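Local structure of putative enoyl-CoA hydratase/isomerase (Bordetella parapertussis, 3ISA) at residues L7-E12 and V36-D41; F67-Y72 and D239-P244; D169-R172 and F176-D179. The protein probably acts on acyl-CoA thioesters as a hydratase or isomerase of the crotonase family, although its substrate and reaction are not established. All coordinates share one frame; numbering follows the deposited sequence.

Contact 1: L7-E12 and V36-D41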
ATOM      1  N   LEU D   7      36.803  16.659 -18.316  1.00 23.69           N
ATOM      2  CA  LEU D   7      36.506  15.533 -17.475  1.00 22.27           C
ATOM      3  C   LEU D   7      35.838  16.096 -16.215  1.00 20.70           C
ATOM      4  O   LEU D   7      36.504  16.244 -15.192  1.00 21.88           O
ATOM      5  CB  LEU D   7      37.802  14.789 -17.133  1.00 24.93           C
ATOM      6  CG  LEU D   7      37.729  13.451 -16.382  1.00 20.59           C
ATOM      7  CD1 LEU D   7      37.218  12.334 -17.312  1.00 21.13           C
ATOM      8  CD2 LEU D   7      39.084  13.109 -15.777  1.00 27.86           C
ATOM      9  N   PRO D   8      34.527  16.429 -16.291  1.00 19.79           N
ATOM     10  CA  PRO D   8      33.839  16.954 -15.097  1.00 20.56           C
ATOM     11  C   PRO D   8      33.636  15.886 -14.011  1.00 22.28           C
ATOM     12  O   PRO D   8      33.383  16.223 -12.852  1.00 23.99           O
ATOM     13  CB  PRO D   8      32.487  17.432 -15.648  1.00 25.11           C
ATOM     14  CG  PRO D   8      32.247  16.567 -16.833  1.00 19.68           C
ATOM     15  CD  PRO D   8      33.619  16.363 -17.453  1.00 22.99           C
ATOM     16  N   LEU D   9      33.743  14.617 -14.405  1.00 19.09           N
ATOM     17  CA  LEU D   9      33.685  13.488 -13.477  1.00 17.92           C
ATOM     18  C   LEU D   9      34.890  12.563 -13.663  1.00 17.12           C
ATOM     19  O   LEU D   9      35.048  11.953 -14.731  1.00 17.86           O
ATOM     20  CB  LEU D   9      32.396  12.678 -13.699  1.00 18.79           C
ATOM     21  CG  LEU D   9      32.265  11.477 -12.756  1.00 20.21           C
ATOM     22  CD1 LEU D   9      32.093  11.948 -11.320  1.00 20.02           C
ATOM     23  CD2 LEU D   9      31.127  10.539 -13.195  1.00 22.21           C
ATOM     24  N   ALA D  10      35.711  12.429 -12.626  1.00 18.23           N
ATOM     25  CA  ALA D  10      36.822  11.477 -12.672  1.00 20.11           C
ATOM     26  C   ALA D  10      36.354  10.193 -12.035  1.00 22.00           C
ATOM     27  O   ALA D  10      35.710  10.221 -10.978  1.00 20.61           O
ATOM     28  CB  ALA D  10      38.034  12.005 -11.930  1.00 21.23           C
ATOM     29  N   ILE D  11      36.663   9.066 -12.670  1.00 19.47           N
ATOM     30  CA  ILE D  11      36.324   7.763 -12.095  1.00 18.29           C
ATOM     31  C   ILE D  11      37.588   6.904 -11.912  1.00 20.64           C
ATOM     32  O   ILE D  11      38.292   6.612 -12.876  1.00 19.99           O
ATOM     33  CB  ILE D  11      35.237   6.992 -12.895  1.00 20.58           C
ATOM     34  CG1 ILE D  11      34.011   7.880 -13.200  1.00 20.08           C
ATOM     35  CG2 ILE D  11      34.836   5.693 -12.130  1.00 24.19           C
ATOM     36  CD1 ILE D  11      33.030   7.277 -14.261  1.00 17.81           C
ATOM     37  N   GLU D  12      37.879   6.551 -10.667  1.00 19.87           N
ATOM     38  CA  GLU D  12      38.941   5.607 -10.352  1.00 22.71           C
ATOM     39  C   GLU D  12      38.311   4.231 -10.148  1.00 24.95           C
ATOM     40  O   GLU D  12      37.427   4.066  -9.308  1.00 23.80           O
ATOM     41  CB  GLU D  12      39.695   6.036  -9.089  1.00 23.53           C
ATOM     42  CG  GLU D  12      40.722   5.014  -8.597  1.00 27.64           C
ATOM     43  CD  GLU D  12      41.144   5.217  -7.133  1.00 39.51           C
ATOM     44  OE1 GLU D  12      41.158   6.368  -6.645  1.00 47.99           O
ATOM     45  OE2 GLU D  12      41.469   4.212  -6.469  1.00 48.13           O
ATOM     46  N   VAL D  36      25.808  15.544 -14.513  1.00 18.17           N
ATOM     47  CA  VAL D  36      24.723  14.612 -14.137  1.00 18.46           C
ATOM     48  C   VAL D  36      24.728  13.411 -15.080  1.00 21.33           C
ATOM     49  O   VAL D  36      24.720  12.260 -14.615  1.00 16.90           O
ATOM     50  CB  VAL D  36      23.352  15.324 -14.086  1.00 16.41           C
ATOM     51  CG1 VAL D  36      22.155  14.328 -13.856  1.00 17.74           C
ATOM     52  CG2 VAL D  36      23.381  16.400 -13.011  1.00 17.73           C
ATOM     53  N   GLU D  37      24.799  13.661 -16.390  1.00 16.00           N
ATOM     54  CA  GLU D  37      24.824  12.547 -17.353  1.00 17.97           C
ATOM     55  C   GLU D  37      26.040  11.615 -17.193  1.00 18.06           C
ATOM     56  O   GLU D  37      25.914  10.403 -17.335  1.00 18.85           O
ATOM     57  CB  GLU D  37      24.688  13.027 -18.799  1.00 21.68           C
ATOM     58  CG  GLU D  37      23.335  13.650 -19.153  1.00 19.82           C
ATOM     59  CD  GLU D  37      22.115  12.797 -18.783  1.00 22.54           C
ATOM     60  OE1 GLU D  37      22.070  11.591 -19.110  1.00 20.95           O
ATOM     61  OE2 GLU D  37      21.178  13.367 -18.181  1.00 21.66           O
ATOM     62  N   ALA D  38      27.200  12.193 -16.893  1.00 16.13           N
ATOM     63  CA  ALA D  38      28.412  11.436 -16.606  1.00 19.88           C
ATOM     64  C   ALA D  38      28.268  10.553 -15.358  1.00 18.48           C
ATOM     65  O   ALA D  38      28.752   9.411 -15.335  1.00 14.61           O
ATOM     66  CB  ALA D  38      29.585  12.392 -16.435  1.00 20.01           C
ATOM     67  N   LEU D  39      27.619  11.096 -14.325  1.00 17.53           N
ATOM     68  CA  LEU D  39      27.345  10.357 -13.104  1.00 18.06           C
ATOM     69  C   LEU D  39      26.377   9.204 -13.357  1.00 14.51           C
ATOM     70  O   LEU D  39      26.606   8.105 -12.906  1.00 16.52           O
ATOM     71  CB  LEU D  39      26.789  11.288 -12.035  1.00 16.13           C
ATOM     72  CG  LEU D  39      27.891  12.082 -11.306  1.00 16.12           C
ATOM     73  CD1 LEU D  39      27.318  13.390 -10.710  1.00 19.82           C
ATOM     74  CD2 LEU D  39      28.593  11.248 -10.250  1.00 17.17           C
ATOM     75  N   ILE D  40      25.318   9.467 -14.108  1.00 16.20           N
ATOM     76  CA  ILE D  40      24.356   8.439 -14.454  1.00 12.97           C
ATOM     77  C   ILE D  40      25.022   7.289 -15.232  1.00 17.26           C
ATOM     78  O   ILE D  40      24.806   6.123 -14.894  1.00 17.84           O
ATOM     79  CB  ILE D  40      23.156   9.047 -15.243  1.00 15.45           C
ATOM     80  CG1 ILE D  40      22.251   9.846 -14.278  1.00 16.77           C
ATOM     81  CG2 ILE D  40      22.344   7.963 -15.895  1.00 20.44           C
ATOM     82  CD1 ILE D  40      21.181  10.696 -14.935  1.00 18.34           C
ATOM     83  N   ASP D  41      25.812   7.638 -16.259  1.00 19.01           N
ATOM     84  CA  ASP D  41      26.568   6.652 -17.028  0.50 19.14           C
ATOM     85  C   ASP D  41      27.510   5.815 -16.153  1.00 18.95           C
ATOM     86  O   ASP D  41      27.521   4.579 -16.256  1.00 15.87           O
ATOM     87  CB  ASP D  41      27.327   7.350 -18.162  0.50 16.62           C
ATOM     88  CG  ASP D  41      26.402   7.832 -19.280  0.50 13.62           C
ATOM     89  OD1 ASP D  41      25.203   7.458 -19.285  0.50 35.24           O
ATOM     90  OD2 ASP D  41      26.867   8.581 -20.163  0.50 33.34           O
TER
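Leu9 meets Ala38 on the turn of helix held by the 2.9 Å backbone hydrogen bond from Ile40 N to Val36 O. The setting is the start of the crotonase fold: strand 9-13 pairs antiparallel with strand 17-22, and helix 33-48 then lies against this edge hairpin. Contact between the two segments is apolar, apart from a methyl that comes up against the peptide of Ala38.

The hairpin bonds fall on Pro8, Ala10 and Glu12, paired with Ser23, Thr21 and Thr19. The alternation of the strand points Leu9 and Ile11 at the helix, and of the two it is Leu9 that makes the contact. It does so near the closest approach of the backbones, where Leu9 CA and Ala38 CA are 6.5 Å apart. Ala38 faces the strand with nothing larger than a methyl, and its CB rests 3.9 Å from Leu9 CB.

Beyond CB, the leucine forks. Its CG is anti to the backbone N (chi1 -180°), which sends the branch point on along the strand, and from there CD2 turns toward the helix. CD2 reaches past the Ala38 methyl and lies 3.4 Å from Ala38 O. CD1 goes to the next residue of the helix, Leu39, whose side chain runs at about a right angle to that of Leu9.

Phe20 of the partner strand and Leu35 one turn earlier in the helix also pack on Leu9. Leu39 in turn touches Leu90 of helix 77-95, while Glu37, on another side of the helix, forms a salt bridge with Arg86 and packs on Pro231 of the second subunit. Both methyls of Leu9 meet Leu39 CD2: CD1 at 3.7 Å and CD2 at 3.9 Å.

Contact 2: F67-Y72 and D239-P244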
ATOM      1  N   PHE D  67      22.625  22.053  -8.238  1.00 19.70           N
ATOM      2  CA  PHE D  67      22.277  22.496  -9.591  1.00 21.52           C
ATOM      3  C   PHE D  67      23.132  23.698 -10.046  1.00 21.13           C
ATOM      4  O   PHE D  67      23.264  24.695  -9.327  1.00 19.14           O
ATOM      5  CB  PHE D  67      20.793  22.865  -9.617  1.00 15.61           C
ATOM      6  CG  PHE D  67      20.225  23.073 -10.995  1.00 17.48           C
ATOM      7  CD1 PHE D  67      19.665  22.000 -11.687  1.00 19.75           C
ATOM      8  CD2 PHE D  67      20.189  24.345 -11.577  1.00 21.87           C
ATOM      9  CE1 PHE D  67      19.109  22.178 -12.955  1.00 25.60           C
ATOM     10  CE2 PHE D  67      19.621  24.537 -12.859  1.00 19.67           C
ATOM     11  CZ  PHE D  67      19.083  23.446 -13.537  1.00 21.37           C
ATOM     12  N   ASP D  68      23.750  23.562 -11.211  1.00 18.49           N
ATOM     13  CA  ASP D  68      24.528  24.645 -11.806  1.00 17.33           C
ATOM     14  C   ASP D  68      23.602  25.704 -12.405  1.00 17.29           C
ATOM     15  O   ASP D  68      23.005  25.497 -13.473  1.00 22.81           O
ATOM     16  CB  ASP D  68      25.513  24.108 -12.859  1.00 18.94           C
ATOM     17  CG  ASP D  68      26.582  25.145 -13.230  1.00 28.14           C
ATOM     18  OD1 ASP D  68      26.375  26.329 -12.899  1.00 21.72           O
ATOM     19  OD2 ASP D  68      27.618  24.783 -13.834  1.00 26.76           O
ATOM     20  N   PHE D  69      23.490  26.840 -11.718  1.00 20.74           N
ATOM     21  CA  PHE D  69      22.630  27.943 -12.171  1.00 25.88           C
ATOM     22  C   PHE D  69      23.266  28.900 -13.201  1.00 27.34           C
ATOM     23  O   PHE D  69      22.590  29.827 -13.667  1.00 28.18           O
ATOM     24  CB  PHE D  69      22.096  28.751 -10.984  1.00 26.64           C
ATOM     25  CG  PHE D  69      21.108  28.005 -10.140  1.00 25.28           C
ATOM     26  CD1 PHE D  69      19.808  27.816 -10.583  1.00 21.17           C
ATOM     27  CD2 PHE D  69      21.486  27.478  -8.908  1.00 26.27           C
ATOM     28  CE1 PHE D  69      18.875  27.125  -9.797  1.00 30.08           C
ATOM     29  CE2 PHE D  69      20.565  26.790  -8.118  1.00 31.65           C
ATOM     30  CZ  PHE D  69      19.258  26.613  -8.574  1.00 27.25           C
ATOM     31  N   THR D  70      24.538  28.683 -13.539  1.00 24.28           N
ATOM     32  CA  THR D  70      25.215  29.437 -14.609  1.00 26.09           C
ATOM     33  C   THR D  70      24.412  29.364 -15.900  1.00 28.33           C
ATOM     34  O   THR D  70      24.094  28.273 -16.376  1.00 31.56           O
ATOM     35  CB  THR D  70      26.635  28.883 -14.874  1.00 27.89           C
ATOM     36  OG1 THR D  70      27.323  28.744 -13.628  1.00 23.73           O
ATOM     37  CG2 THR D  70      27.452  29.803 -15.830  1.00 30.61           C
ATOM     38  N   ASP D  71      24.070  30.522 -16.458  1.00 32.19           N
ATOM     39  CA  ASP D  71      23.306  30.578 -17.727  1.00 39.70           C
ATOM     40  C   ASP D  71      21.927  29.871 -17.695  1.00 35.93           C
ATOM     41  O   ASP D  71      21.438  29.401 -18.734  1.00 37.60           O
ATOM     42  CB  ASP D  71      24.149  30.071 -18.924  1.00 43.23           C
ATOM     43  CG  ASP D  71      25.494  30.782 -19.051  1.00 56.76           C
ATOM     44  OD1 ASP D  71      25.529  32.035 -19.063  1.00 57.85           O
ATOM     45  OD2 ASP D  71      26.523  30.078 -19.154  1.00 64.37           O
ATOM     46  N   TYR D  72      21.300  29.802 -16.513  1.00 32.45           N
ATOM     47  CA  TYR D  72      19.924  29.302 -16.420  1.00 28.15           C
ATOM     48  C   TYR D  72      18.976  30.232 -17.194  1.00 26.14           C
ATOM     49  O   TYR D  72      17.951  29.777 -17.731  1.00 24.11           O
ATOM     50  CB  TYR D  72      19.470  29.117 -14.960  1.00 28.25           C
ATOM     51  CG  TYR D  72      18.947  30.375 -14.313  1.00 35.02           C
ATOM     52  CD1 TYR D  72      17.570  30.621 -14.225  1.00 25.80           C
ATOM     53  CD2 TYR D  72      19.823  31.336 -13.809  1.00 30.77           C
ATOM     54  CE1 TYR D  72      17.088  31.785 -13.653  1.00 32.27           C
ATOM     55  CE2 TYR D  72      19.353  32.498 -13.237  1.00 33.50           C
ATOM     56  CZ  TYR D  72      17.989  32.712 -13.157  1.00 30.45           C
ATOM     57  OH  TYR D  72      17.538  33.867 -12.595  1.00 33.20           O
ATOM     58  N   ASP D 239      13.972  35.137  -8.460  1.00 27.14           N
ATOM     59  CA  ASP D 239      13.622  35.770  -7.187  1.00 32.63           C
ATOM     60  C   ASP D 239      14.479  35.276  -6.031  1.00 34.26           C
ATOM     61  O   ASP D 239      14.925  36.076  -5.204  1.00 31.49           O
ATOM     62  CB  ASP D 239      12.147  35.539  -6.843  1.00 30.25           C
ATOM     63  CG  ASP D 239      11.198  36.328  -7.738  1.00 48.28           C
ATOM     64  OD1 ASP D 239      11.662  37.221  -8.482  1.00 54.04           O
ATOM     65  OD2 ASP D 239       9.977  36.053  -7.696  1.00 55.36           O
ATOM     66  N   TYR D 240      14.704  33.960  -5.987  1.00 31.55           N
ATOM     67  CA  TYR D 240      15.515  33.345  -4.940  1.00 33.57           C
ATOM     68  C   TYR D 240      16.995  33.762  -5.048  1.00 33.89           C
ATOM     69  O   TYR D 240      17.630  34.071  -4.034  1.00 33.06           O
ATOM     70  CB  TYR D 240      15.377  31.806  -4.953  1.00 30.98           C
ATOM     71  CG  TYR D 240      16.497  31.128  -4.198  1.00 28.31           C
ATOM     72  CD1 TYR D 240      16.552  31.172  -2.797  1.00 30.40           C
ATOM     73  CD2 TYR D 240      17.530  30.481  -4.882  1.00 39.53           C
ATOM     74  CE1 TYR D 240      17.611  30.581  -2.103  1.00 33.89           C
ATOM     75  CE2 TYR D 240      18.578  29.884  -4.200  1.00 40.15           C
ATOM     76  CZ  TYR D 240      18.615  29.939  -2.817  1.00 34.57           C
ATOM     77  OH  TYR D 240      19.666  29.342  -2.159  1.00 34.99           O
ATOM     78  N   LEU D 241      17.527  33.766  -6.271  1.00 31.34           N
ATOM     79  CA  LEU D 241      18.943  34.082  -6.499  1.00 37.77           C
ATOM     80  C   LEU D 241      19.274  35.553  -6.219  1.00 43.33           C
ATOM     81  O   LEU D 241      20.439  35.897  -5.985  1.00 41.83           O
ATOM     82  CB  LEU D 241      19.382  33.691  -7.914  1.00 34.59           C
ATOM     83  CG  LEU D 241      19.484  32.192  -8.240  1.00 29.49           C
ATOM     84  CD1 LEU D 241      19.823  32.019  -9.705  1.00 27.31           C
ATOM     85  CD2 LEU D 241      20.521  31.487  -7.369  1.00 36.20           C
ATOM     86  N   ALA D 242      18.241  36.396  -6.235  1.00 43.06           N
ATOM     87  CA  ALA D 242      18.362  37.821  -5.929  1.00 48.43           C
ATOM     88  C   ALA D 242      18.326  38.118  -4.425  1.00 55.85           C
ATOM     89  O   ALA D 242      18.732  39.202  -4.000  1.00 60.25           O
ATOM     90  CB  ALA D 242      17.282  38.607  -6.656  1.00 44.14           C
ATOM     91  N   GLN D 243      17.872  37.156  -3.633  1.00 65.09           N
ATOM     92  CA  GLN D 243      17.869  37.160  -2.168  1.00 75.04           C
ATOM     93  C   GLN D 243      19.225  37.079  -1.449  1.00 83.39           C
ATOM     94  O   GLN D 243      20.107  36.328  -1.848  1.00 83.11           O
ATOM     95  CB  GLN D 243      17.124  35.946  -1.676  1.00 74.44           C
ATOM     96  CG  GLN D 243      15.640  35.988  -1.736  1.00 80.20           C
ATOM     97  CD  GLN D 243      15.110  37.338  -2.003  1.00 89.07           C
ATOM     98  OE1 GLN D 243      14.887  38.098  -1.073  1.00 97.97           O
ATOM     99  NE2 GLN D 243      14.908  37.674  -3.279  1.00 82.87           N
ATOM    100  N   PRO D 244      19.332  37.787  -0.326  1.00 90.44           N
ATOM    101  CA  PRO D 244      20.607  38.285   0.186  1.00 93.98           C
ATOM    102  C   PRO D 244      21.523  37.291   0.887  1.00 96.74           C
ATOM    103  O   PRO D 244      22.722  37.555   0.993  1.00 96.82           O
ATOM    104  CB  PRO D 244      20.156  39.353   1.151  1.00 94.75           C
ATOM    105  CG  PRO D 244      18.993  39.958   0.436  1.00 92.53           C
ATOM    106  CD  PRO D 244      18.259  38.771  -0.095  1.00 90.80           C
TER
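Tyr72 and Leu241 come at each other from opposite directions. The tyrosine's first torsion places CG between the backbone N and the carbonyl carbon (chi1 84°), aiming the ring at the C-terminal helix. CB and CG stop short of Leu241; contact begins at CD2, 4.2 Å from Leu241 CD1. The next ring atom, CE2, comes closest to that methyl at 3.6 Å, CZ follows at 4.0 Å, and the tip, OH, is 4.1 Å from the same CD1. One leucine methyl thus lies obliquely to the ring, touching it from CD2 to the hydroxyl. It also reaches Phe69 CB, at 4.2 Å.

Tyr72 closes a type II beta turn that starts at Phe69, bringing both aromatic residues to Leu241. Overlapping its start, Thr70 N bonds to Asp68 OD1 in an Asx turn, and Thr70 OG1 bonds the same oxygen.

At this seam of the crotonase-family domain Phe69 N and Tyr240 OH each bond a glycerol, probably from the crystallisation liquor. The loop after strand 53-58 lies against the chain's last helix, where Lys234, Ile237 and Arg238 also touch Tyr72, while Phe67, its CD2 over one face of the Phe69 ring, packs into helix 77-95.

Contact 3: D169-R172 and F176-D179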
ATOM      1  N   ASP D 169      28.280  19.350  13.240  1.00 35.09           N
ATOM      2  CA  ASP D 169      27.806  18.935  14.570  1.00 36.05           C
ATOM      3  C   ASP D 169      26.333  18.589  14.564  1.00 25.36           C
ATOM      4  O   ASP D 169      25.954  17.525  15.052  1.00 29.86           O
ATOM      5  CB  ASP D 169      28.069  20.016  15.627  1.00 44.40           C
ATOM      6  CG  ASP D 169      29.533  20.131  15.996  1.00 59.02           C
ATOM      7  OD1 ASP D 169      30.263  19.117  15.911  1.00 73.54           O
ATOM      8  OD2 ASP D 169      29.951  21.246  16.380  1.00 76.08           O
ATOM      9  N   GLU D 170      25.518  19.474  13.986  1.00 27.61           N
ATOM     10  CA  GLU D 170      24.086  19.218  13.827  1.00 30.13           C
ATOM     11  C   GLU D 170      23.829  18.005  12.950  1.00 28.94           C
ATOM     12  O   GLU D 170      23.019  17.150  13.317  1.00 31.75           O
ATOM     13  CB  GLU D 170      23.312  20.428  13.285  1.00 28.96           C
ATOM     14  CG  GLU D 170      21.799  20.145  13.267  1.00 31.43           C
ATOM     15  CD  GLU D 170      20.905  21.318  12.877  1.00 39.35           C
ATOM     16  OE1 GLU D 170      21.399  22.458  12.711  1.00 44.81           O
ATOM     17  OE2 GLU D 170      19.680  21.076  12.738  1.00 41.05           O
ATOM     18  N   ALA D 171      24.533  17.920  11.814  1.00 28.46           N
ATOM     19  CA  ALA D 171      24.426  16.748  10.921  1.00 27.37           C
ATOM     20  C   ALA D 171      24.690  15.426  11.657  1.00 24.18           C
ATOM     21  O   ALA D 171      23.958  14.448  11.469  1.00 27.60           O
ATOM     22  CB  ALA D 171      25.360  16.907   9.727  1.00 25.42           C
ATOM     23  N   ARG D 172      25.699  15.418  12.532  1.00 29.04           N
ATOM     24  CA  ARG D 172      25.997  14.248  13.362  1.00 30.23           C
ATOM     25  C   ARG D 172      24.888  13.917  14.373  1.00 29.96           C
ATOM     26  O   ARG D 172      24.467  12.756  14.460  1.00 30.35           O
ATOM     27  CB  ARG D 172      27.369  14.373  14.056  1.00 34.99           C
ATOM     28  CG  ARG D 172      28.011  13.014  14.361  1.00 41.16           C
ATOM     29  CD  ARG D 172      28.760  12.986  15.697  1.00 60.27           C
ATOM     30  NE  ARG D 172      30.124  13.497  15.595  1.00 70.28           N
ATOM     31  CZ  ARG D 172      30.508  14.723  15.952  1.00 81.34           C
ATOM     32  NH1 ARG D 172      31.779  15.082  15.816  1.00 84.04           N
ATOM     33  NH2 ARG D 172      29.635  15.592  16.446  1.00 79.89           N
ATOM     34  N   PHE D 176      22.450  12.474  10.188  1.00 22.05           N
ATOM     35  CA  PHE D 176      22.719  12.738   8.776  1.00 21.49           C
ATOM     36  C   PHE D 176      24.134  12.278   8.375  1.00 28.06           C
ATOM     37  O   PHE D 176      24.361  11.892   7.231  1.00 21.69           O
ATOM     38  CB  PHE D 176      22.457  14.213   8.419  1.00 22.98           C
ATOM     39  CG  PHE D 176      22.442  14.486   6.929  1.00 18.81           C
ATOM     40  CD1 PHE D 176      21.534  13.835   6.093  1.00 19.70           C
ATOM     41  CD2 PHE D 176      23.330  15.388   6.367  1.00 18.88           C
ATOM     42  CE1 PHE D 176      21.529  14.079   4.710  1.00 19.05           C
ATOM     43  CE2 PHE D 176      23.339  15.637   4.985  1.00 24.92           C
ATOM     44  CZ  PHE D 176      22.436  14.979   4.156  1.00 19.96           C
ATOM     45  N   VAL D 177      25.085  12.332   9.311  1.00 25.50           N
ATOM     46  CA  VAL D 177      26.418  11.744   9.075  1.00 27.54           C
ATOM     47  C   VAL D 177      26.718  10.686  10.138  1.00 29.46           C
ATOM     48  O   VAL D 177      26.226  10.782  11.270  1.00 30.14           O
ATOM     49  CB  VAL D 177      27.571  12.804   8.965  1.00 27.54           C
ATOM     50  CG1 VAL D 177      27.351  13.733   7.767  1.00 30.07           C
ATOM     51  CG2 VAL D 177      27.728  13.619  10.237  1.00 29.44           C
ATOM     52  N   ARG D 178      27.483   9.663   9.753  1.00 28.31           N
ATOM     53  CA  ARG D 178      27.933   8.614  10.676  1.00 32.47           C
ATOM     54  C   ARG D 178      28.844   9.228  11.712  1.00 32.71           C
ATOM     55  O   ARG D 178      28.730   8.952  12.907  1.00 35.12           O
ATOM     56  CB  ARG D 178      28.731   7.546   9.934  1.00 33.01           C
ATOM     57  CG  ARG D 178      27.924   6.384   9.474  1.00 42.58           C
ATOM     58  CD  ARG D 178      28.689   5.565   8.442  1.00 51.76           C
ATOM     59  NE  ARG D 178      29.451   4.459   9.028  1.00 63.17           N
ATOM     60  CZ  ARG D 178      28.962   3.238   9.253  1.00 62.18           C
ATOM     61  NH1 ARG D 178      29.738   2.296   9.780  1.00 56.40           N
ATOM     62  NH2 ARG D 178      27.699   2.959   8.956  1.00 49.02           N
ATOM     63  N   ASP D 179      29.747  10.069  11.227  1.00 28.73           N
ATOM     64  CA  ASP D 179      30.720  10.732  12.059  1.00 36.00           C
ATOM     65  C   ASP D 179      31.380  11.830  11.264  1.00 34.79           C
ATOM     66  O   ASP D 179      31.233  11.916  10.036  1.00 27.77           O
ATOM     67  CB  ASP D 179      31.782   9.746  12.564  1.00 37.85           C
ATOM     68  CG  ASP D 179      32.185  10.021  14.005  1.00 54.02           C
ATOM     69  OD1 ASP D 179      32.575  11.173  14.318  1.00 49.89           O
ATOM     70  OD2 ASP D 179      32.095   9.084  14.826  1.00 61.98           O
TER
HETATM   71  O   HOH W   1      25.590  10.174  13.805  1.00 36.41           O
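The guanidinium of Arg172 has Asp179 OD1 at its edge, in its own plane, while the carboxylate of Asp179 is turned 86° from that plane. The other flat group, the Phe176 ring, has Ala171 CB near its plane at the edge, and meets Phe131 and Phe147 edge-to-face. These groups mark two levels of one turn of the crotonase fold, where helix 168-173 ends and the chain swings back toward strand 179-180, the last strand across the main sheet.

At the outer level a salt-bridge network runs through Asp169, Arg172 and Asp179. Both links are long: Arg172 NE to Asp179 OD1 is 3.6 Å, and Arg172 NH2 to Asp169 OD1 is also 3.6 Å. The arginine chain bends at its second and third torsions, which brings its NE edge beside the aspartate.

Deeper in, Ala171 O takes two backbone donors. Val177 N binds it at 3.2 Å with an N-H...O angle of 153°, coming from above the carbonyl plane; Phe176 N is nearer, 2.8 Å, but its bent geometry (128°) makes that bond weak. Val177 then lays CG2 over the helix backbone, 3.6 Å from Arg172 N, with the arginine's CB alongside. Phe176 turns its ring inward among helices 112-119 and 144-151.

Arg178 leads away from helix 168-173, with its NE bonded to Tyr124 OH, its guanidinium in a cation-pi contact with Trp122, and Ser158 of the third subunit packed against it. Across the turn, one water sits between the two backbones, placed to donate to Arg172 O (2.9 Å) and to Val177 O (2.7 Å), though it has too few protons for all the acceptors around it.

In the fold
From the N terminus, contact 1 comes first: it closes the loop that holds strand 17-22 and joins the edge hairpin to helix 33-48. The chain then runs through strand 53-58 into 67-72, where contact 2 opens, to be closed only by the C-terminal helix 233-241. Contact 3 is nested inside that long loop and is itself short, a reversal between helix 168-173 and strand 179-180. None crosses another. Contacts 1 and 3 lie on opposite sides of the chain's centre, their own centres about 27 Å apart, near the two outermost strands of the six-stranded sheet; contact 2 ties the chain's last helix to an early loop.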